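Local coordinates for hypothetical protein (Bacteroides caccae, PDB 4M8R) that is of unknown function but joins an N-terminal Ig-like domain to a WD40-like domain that probably forms a beta-propeller, at residues K326-I331 and S342-L346; K367-I372 and T383-S387. All coordinates share one frame; numbering follows the deposited sequence.

Contact 1: K326-I331 and S342-L346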
loop_
_atom_site.group_PDB
_atom_site.type_symbol
_atom_site.label_atom_id
_atom_site.label_comp_id
_atom_site.label_asym_id
_atom_site.label_seq_id
_atom_site.Cartn_x
_atom_site.Cartn_y
_atom_site.Cartn_z
ATOM N N LYS A 326 21.501 2.775 -9.088
ATOM C CA LYS A 326 22.906 2.702 -9.451
ATOM C C LYS A 326 23.491 4.079 -9.189
ATOM O O LYS A 326 22.931 5.079 -9.628
ATOM C CB LYS A 326 23.058 2.337 -10.928
ATOM C CG LYS A 326 22.575 0.933 -11.258
ATOM C CD LYS A 326 22.242 0.786 -12.736
ATOM C CE LYS A 326 21.584 -0.556 -13.035
ATOM N NZ LYS A 326 22.532 -1.699 -12.933
ATOM N N VAL A 327 24.599 4.136 -8.458
ATOM C CA VAL A 327 25.220 5.411 -8.116
ATOM C C VAL A 327 26.654 5.474 -8.599
ATOM O O VAL A 327 27.299 4.451 -8.817
ATOM C CB VAL A 327 25.186 5.686 -6.598
ATOM C CG1 VAL A 327 23.787 5.436 -6.050
ATOM C CG2 VAL A 327 26.210 4.839 -5.860
ATOM N N GLY A 328 27.151 6.695 -8.742
ATOM C CA GLY A 328 28.522 6.898 -9.156
ATOM C C GLY A 328 28.960 8.342 -9.122
ATOM O O GLY A 328 28.310 9.195 -8.513
ATOM N N TYR A 329 30.082 8.591 -9.790
ATOM C CA TYR A 329 30.713 9.897 -9.847
ATOM C C TYR A 329 30.855 10.346 -11.299
ATOM O O TYR A 329 31.285 9.567 -12.155
ATOM C CB TYR A 329 32.108 9.814 -9.237
ATOM C CG TYR A 329 32.166 9.793 -7.722
ATOM C CD1 TYR A 329 31.850 10.924 -6.978
ATOM C CD2 TYR A 329 32.602 8.661 -7.036
ATOM C CE1 TYR A 329 31.931 10.922 -5.596
ATOM C CE2 TYR A 329 32.689 8.650 -5.653
ATOM C CZ TYR A 329 32.353 9.784 -4.938
ATOM O OH TYR A 329 32.443 9.785 -3.562
HETATM N N MSE A 330 30.479 11.595 -11.571
HETATM C CA MSE A 330 30.831 12.253 -12.826
HETATM C C MSE A 330 32.208 12.811 -12.602
HETATM O O MSE A 330 32.408 13.601 -11.684
HETATM C CB MSE A 330 29.861 13.380 -13.170
HETATM C CG MSE A 330 30.046 13.922 -14.592
HETATM SE SE MSE A 330 31.661 15.050 -14.805
HETATM C CE MSE A 330 31.381 16.397 -13.388
ATOM N N ILE A 331 33.171 12.409 -13.432
ATOM C CA ILE A 331 34.554 12.857 -13.289
ATOM C C ILE A 331 34.979 13.649 -14.523
ATOM O O ILE A 331 34.900 13.141 -15.641
ATOM C CB ILE A 331 35.499 11.657 -13.069
ATOM C CG1 ILE A 331 35.198 11.021 -11.710
ATOM C CG2 ILE A 331 36.959 12.092 -13.130
ATOM C CD1 ILE A 331 35.762 9.629 -11.545
ATOM N N SER A 342 33.320 12.226 -17.686
ATOM C CA SER A 342 33.075 10.778 -17.654
ATOM C C SER A 342 32.110 10.404 -16.533
ATOM O O SER A 342 32.238 10.886 -15.409
ATOM C CB SER A 342 34.385 10.018 -17.452
ATOM O OG SER A 342 35.194 10.109 -18.607
ATOM N N PHE A 343 31.156 9.531 -16.843
ATOM C CA PHE A 343 30.207 9.033 -15.851
ATOM C C PHE A 343 30.533 7.578 -15.534
ATOM O O PHE A 343 30.443 6.711 -16.404
ATOM C CB PHE A 343 28.779 9.151 -16.372
ATOM C CG PHE A 343 28.351 10.563 -16.651
ATOM C CD1 PHE A 343 28.731 11.197 -17.824
ATOM C CD2 PHE A 343 27.569 11.262 -15.740
ATOM C CE1 PHE A 343 28.341 12.500 -18.085
ATOM C CE2 PHE A 343 27.176 12.564 -15.993
ATOM C CZ PHE A 343 27.561 13.184 -17.169
ATOM N N ARG A 344 30.914 7.327 -14.283
ATOM C CA ARG A 344 31.405 6.022 -13.856
ATOM C C ARG A 344 30.694 5.571 -12.581
ATOM O O ARG A 344 30.663 6.303 -11.585
ATOM C CB ARG A 344 32.912 6.106 -13.620
ATOM C CG ARG A 344 33.691 6.479 -14.879
ATOM C CD ARG A 344 35.141 6.825 -14.600
ATOM N NE ARG A 344 35.892 5.592 -14.291
ATOM C CZ ARG A 344 37.180 5.536 -13.971
ATOM N NH1 ARG A 344 37.903 6.647 -13.866
ATOM N NH2 ARG A 344 37.741 4.353 -13.731
ATOM N N LEU A 345 30.112 4.374 -12.616
ATOM C CA LEU A 345 29.426 3.830 -11.449
ATOM C C LEU A 345 30.423 3.401 -10.390
ATOM O O LEU A 345 31.539 2.997 -10.706
ATOM C CB LEU A 345 28.555 2.629 -11.828
ATOM C CG LEU A 345 27.380 2.868 -12.777
ATOM C CD1 LEU A 345 26.561 1.594 -12.901
ATOM C CD2 LEU A 345 26.494 4.012 -12.305
ATOM N N LEU A 346 30.018 3.523 -9.129
ATOM C CA LEU A 346 30.766 2.966 -8.015
ATOM C C LEU A 346 30.071 1.675 -7.608
ATOM O O LEU A 346 28.929 1.701 -7.143
ATOM C CB LEU A 346 30.816 3.952 -6.846
ATOM C CG LEU A 346 31.716 3.556 -5.675
ATOM C CD1 LEU A 346 33.165 3.443 -6.121
ATOM C CD2 LEU A 346 31.581 4.562 -4.544
#
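The side chain of Met-330, a selenomethionine in the crystal, crosses over one face of the Phe-343 ring. Its CG sits 3.7 Å from the centroid of the Phe-343 ring in a CH-pi contact, displaced toward the ring's rim. CG stands trans to the backbone N (chi1 -170°), and the bend at chi2 then carries SE higher above the same ring, 5.3 Å from its centroid, a distant Met-aromatic contact. A serine in place of Phe-343 would probably leave the Met-330 CG without its aromatic surface and open a gap on this face of the sheet. Also on the Phe-343 side, Leu-345 turns its CD2 back over Val-327 O and toward Lys-326 CB. On the other face the touches are looser: Tyr-329 CE2 lies 4.4 Å from Leu-346 CD2, and Ile-331 CD1 meets the Arg-344 CD methylene.

Five backbone hydrogen bonds join the strands. Tyr-329 and Arg-344 exchange a pair, and so do Ile-331 and Ser-342, with Ile-331 N 2.7 Å from Ser-342 O. Leu-346 N reaches a lone pair of Val-327 O in the carbonyl plane at 2.9 Å. Between these bonds come CA-H...O contacts, including Met-330 CA to Ser-342 O. The smallest CA-to-CA spacing in the register is at Gly-328 and Leu-345, 3.9 Å; Gly-328, without a side chain, brings its CA to 3.3 Å from Arg-344 O in another CA-H...O contact.

This antiparallel hairpin forms the middle of a four-stranded sheet, with strand 303-310 bonded beside 325-333 and strand 355-364 beside 340-348. Tyr-329 OH bonds to Leu-273 O in a neighbouring sheet, and Arg-344 NE to Gln-358 O. Trp-405, from the sheet that includes strand 368-373, meets the Phe-343 ring with the two planes about 60° apart.

Contact 2: K367-I372 and T383-S387. With EDO (1,2-ethanediol), chain H.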
loop_
_atom_site.group_PDB
_atom_site.type_symbol
_atom_site.label_atom_id
_atom_site.label_comp_id
_atom_site.label_asym_id
_atom_site.label_seq_id
_atom_site.Cartn_x
_atom_site.Cartn_y
_atom_site.Cartn_z
ATOM N N LYS A 367 33.243 18.769 -23.189
ATOM C CA LYS A 367 32.041 19.279 -22.515
ATOM C C LYS A 367 32.193 19.115 -21.012
ATOM O O LYS A 367 32.616 18.060 -20.544
ATOM C CB LYS A 367 30.779 18.557 -22.997
ATOM C CG LYS A 367 30.477 18.816 -24.463
ATOM C CD LYS A 367 29.071 18.410 -24.867
ATOM C CE LYS A 367 28.885 18.615 -26.365
ATOM N NZ LYS A 367 27.482 18.408 -26.811
ATOM N N LYS A 368 31.856 20.164 -20.268
ATOM C CA LYS A 368 31.986 20.165 -18.813
ATOM C C LYS A 368 30.618 20.145 -18.133
ATOM O O LYS A 368 29.813 21.061 -18.314
ATOM C CB LYS A 368 32.770 21.398 -18.354
ATOM C CG LYS A 368 33.099 21.394 -16.868
ATOM C CD LYS A 368 33.904 22.613 -16.453
ATOM C CE LYS A 368 34.131 22.626 -14.950
ATOM N NZ LYS A 368 34.693 23.917 -14.475
ATOM N N VAL A 369 30.365 19.098 -17.350
ATOM C CA VAL A 369 29.126 18.983 -16.584
ATOM C C VAL A 369 29.207 19.899 -15.373
ATOM O O VAL A 369 30.168 19.823 -14.617
ATOM C CB VAL A 369 28.897 17.543 -16.084
ATOM C CG1 VAL A 369 27.664 17.472 -15.187
ATOM C CG2 VAL A 369 28.754 16.578 -17.253
ATOM N N VAL A 370 28.203 20.755 -15.195
ATOM C CA VAL A 370 28.160 21.686 -14.054
ATOM C C VAL A 370 26.983 21.463 -13.100
ATOM O O VAL A 370 26.963 22.022 -12.003
ATOM C CB VAL A 370 28.144 23.161 -14.511
ATOM C CG1 VAL A 370 29.503 23.547 -15.075
ATOM C CG2 VAL A 370 27.027 23.413 -15.519
ATOM N N SER A 371 26.008 20.663 -13.520
ATOM C CA SER A 371 24.907 20.289 -12.655
ATOM C C SER A 371 24.330 18.952 -13.095
ATOM O O SER A 371 24.301 18.642 -14.288
ATOM C CB SER A 371 23.818 21.360 -12.688
ATOM O OG SER A 371 22.923 21.216 -11.599
ATOM N N ILE A 372 23.897 18.157 -12.116
ATOM C CA ILE A 372 23.176 16.909 -12.363
ATOM C C ILE A 372 21.966 16.872 -11.438
ATOM O O ILE A 372 22.059 17.247 -10.272
ATOM C CB ILE A 372 24.054 15.666 -12.087
ATOM C CG1 ILE A 372 25.368 15.743 -12.867
ATOM C CG2 ILE A 372 23.303 14.389 -12.451
ATOM C CD1 ILE A 372 26.265 14.540 -12.680
ATOM N N THR A 383 19.448 14.115 -15.478
ATOM C CA THR A 383 19.401 15.318 -16.278
ATOM C C THR A 383 20.658 16.101 -15.996
ATOM O O THR A 383 21.012 16.322 -14.840
ATOM C CB THR A 383 18.167 16.151 -15.937
ATOM O OG1 THR A 383 16.996 15.359 -16.184
ATOM C CG2 THR A 383 18.122 17.416 -16.781
ATOM N N VAL A 384 21.329 16.520 -17.063
ATOM C CA VAL A 384 22.670 17.069 -16.967
ATOM C C VAL A 384 22.754 18.420 -17.663
ATOM O O VAL A 384 22.132 18.628 -18.703
ATOM C CB VAL A 384 23.684 16.098 -17.597
ATOM C CG1 VAL A 384 25.080 16.696 -17.608
ATOM C CG2 VAL A 384 23.674 14.776 -16.843
ATOM N N LEU A 385 23.532 19.326 -17.072
ATOM C CA LEU A 385 23.769 20.645 -17.628
ATOM C C LEU A 385 25.244 20.775 -18.017
ATOM O O LEU A 385 26.117 20.685 -17.155
ATOM C CB LEU A 385 23.391 21.714 -16.601
ATOM C CG LEU A 385 23.401 23.171 -17.070
ATOM C CD1 LEU A 385 22.285 23.449 -18.067
ATOM C CD2 LEU A 385 23.278 24.093 -15.872
ATOM N N PHE A 386 25.507 20.990 -19.309
ATOM C CA PHE A 386 26.871 21.142 -19.842
ATOM C C PHE A 386 27.169 22.580 -20.208
ATOM O O PHE A 386 26.255 23.370 -20.426
ATOM C CB PHE A 386 27.054 20.350 -21.135
ATOM C CG PHE A 386 26.662 18.918 -21.029
ATOM C CD1 PHE A 386 27.485 18.012 -20.379
ATOM C CD2 PHE A 386 25.475 18.471 -21.591
ATOM C CE1 PHE A 386 27.122 16.681 -20.279
ATOM C CE2 PHE A 386 25.106 17.143 -21.496
ATOM C CZ PHE A 386 25.932 16.244 -20.837
ATOM N N SER A 387 28.455 22.895 -20.315
ATOM C CA SER A 387 28.910 24.119 -20.967
ATOM C C SER A 387 29.962 23.764 -22.012
ATOM O O SER A 387 30.611 22.720 -21.912
ATOM C CB SER A 387 29.492 25.094 -19.946
ATOM O OG SER A 387 30.506 24.480 -19.177
HETATM C C1 EDO H . 22.994 14.126 -8.088
HETATM O O1 EDO H . 22.682 15.404 -7.526
HETATM C C2 EDO H . 21.703 13.494 -8.587
HETATM O O2 EDO H . 21.954 12.255 -9.266
#
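Val-369 spreads its two methyls over the facing strand: CG1 meets Val-384 CG1 at 3.6 Å, the side chains crossing at about a right angle, and CG2 comes to 3.4 Å from Phe-386 CE1. With Val-369 CG1 trans to the backbone N (chi1 175°), CG2 is the methyl turned to the Phe-386 ring, while Val-384 CG1 lies against both methyls. Val-384 CG1 also lies over a face of the Phe-386 ring, so the three side chains form one apolar cluster. Leu-385 lies on the reverse face, where its CD2 packs 3.8 Å from Val-370 CG2.

Backbone bonds fix this register. Lys-368 and Ser-387 exchange a pair, Val-370 N bonds Leu-385 O at 2.9 Å in a nearly straight line, and Leu-385 N bonds Ser-371 O at 3.0 Å.

Farther out, Phe-386 meets Trp-405 edge-to-face, Ser-371 OG bonds Val-419 N, and Thr-383 OG1 is held by Asp-397 and Trp-421. A 1,2-ethanediol, probably from the crystallisation liquor, bonds weakly to Ile-372 O.

Val-370 and Ser-371 together face Leu-385, and Val-370 has a nearly helical psi of -13°: a beta bulge in the first hairpin of a four-stranded antiparallel sheet, as in a propeller blade.

Along the chain, contact 1 closes the hairpin of strands 325-333 and 340-348 before contact 2 opens, and contact 2 then closes the next hairpin, 368-373 with 381-387. The two loops follow in series, neither nested nor crossed. They belong to successive four-stranded sheets that pack face to face, consistent with adjacent blades of a WD40-like propeller. At the interface Phe-343 CZ meets Val-369 CG2 at 3.6 Å, while Met-330 CB lies 3.8 Å from Ile-372 CD1. Strand 303-310 adds Ile-305 beside Val-369 and Ile-372. Beyond contact 2, the C-terminal strand 419-422 joins a sheet with strands 118-123 and 128-133, as expected where a propeller ring closes.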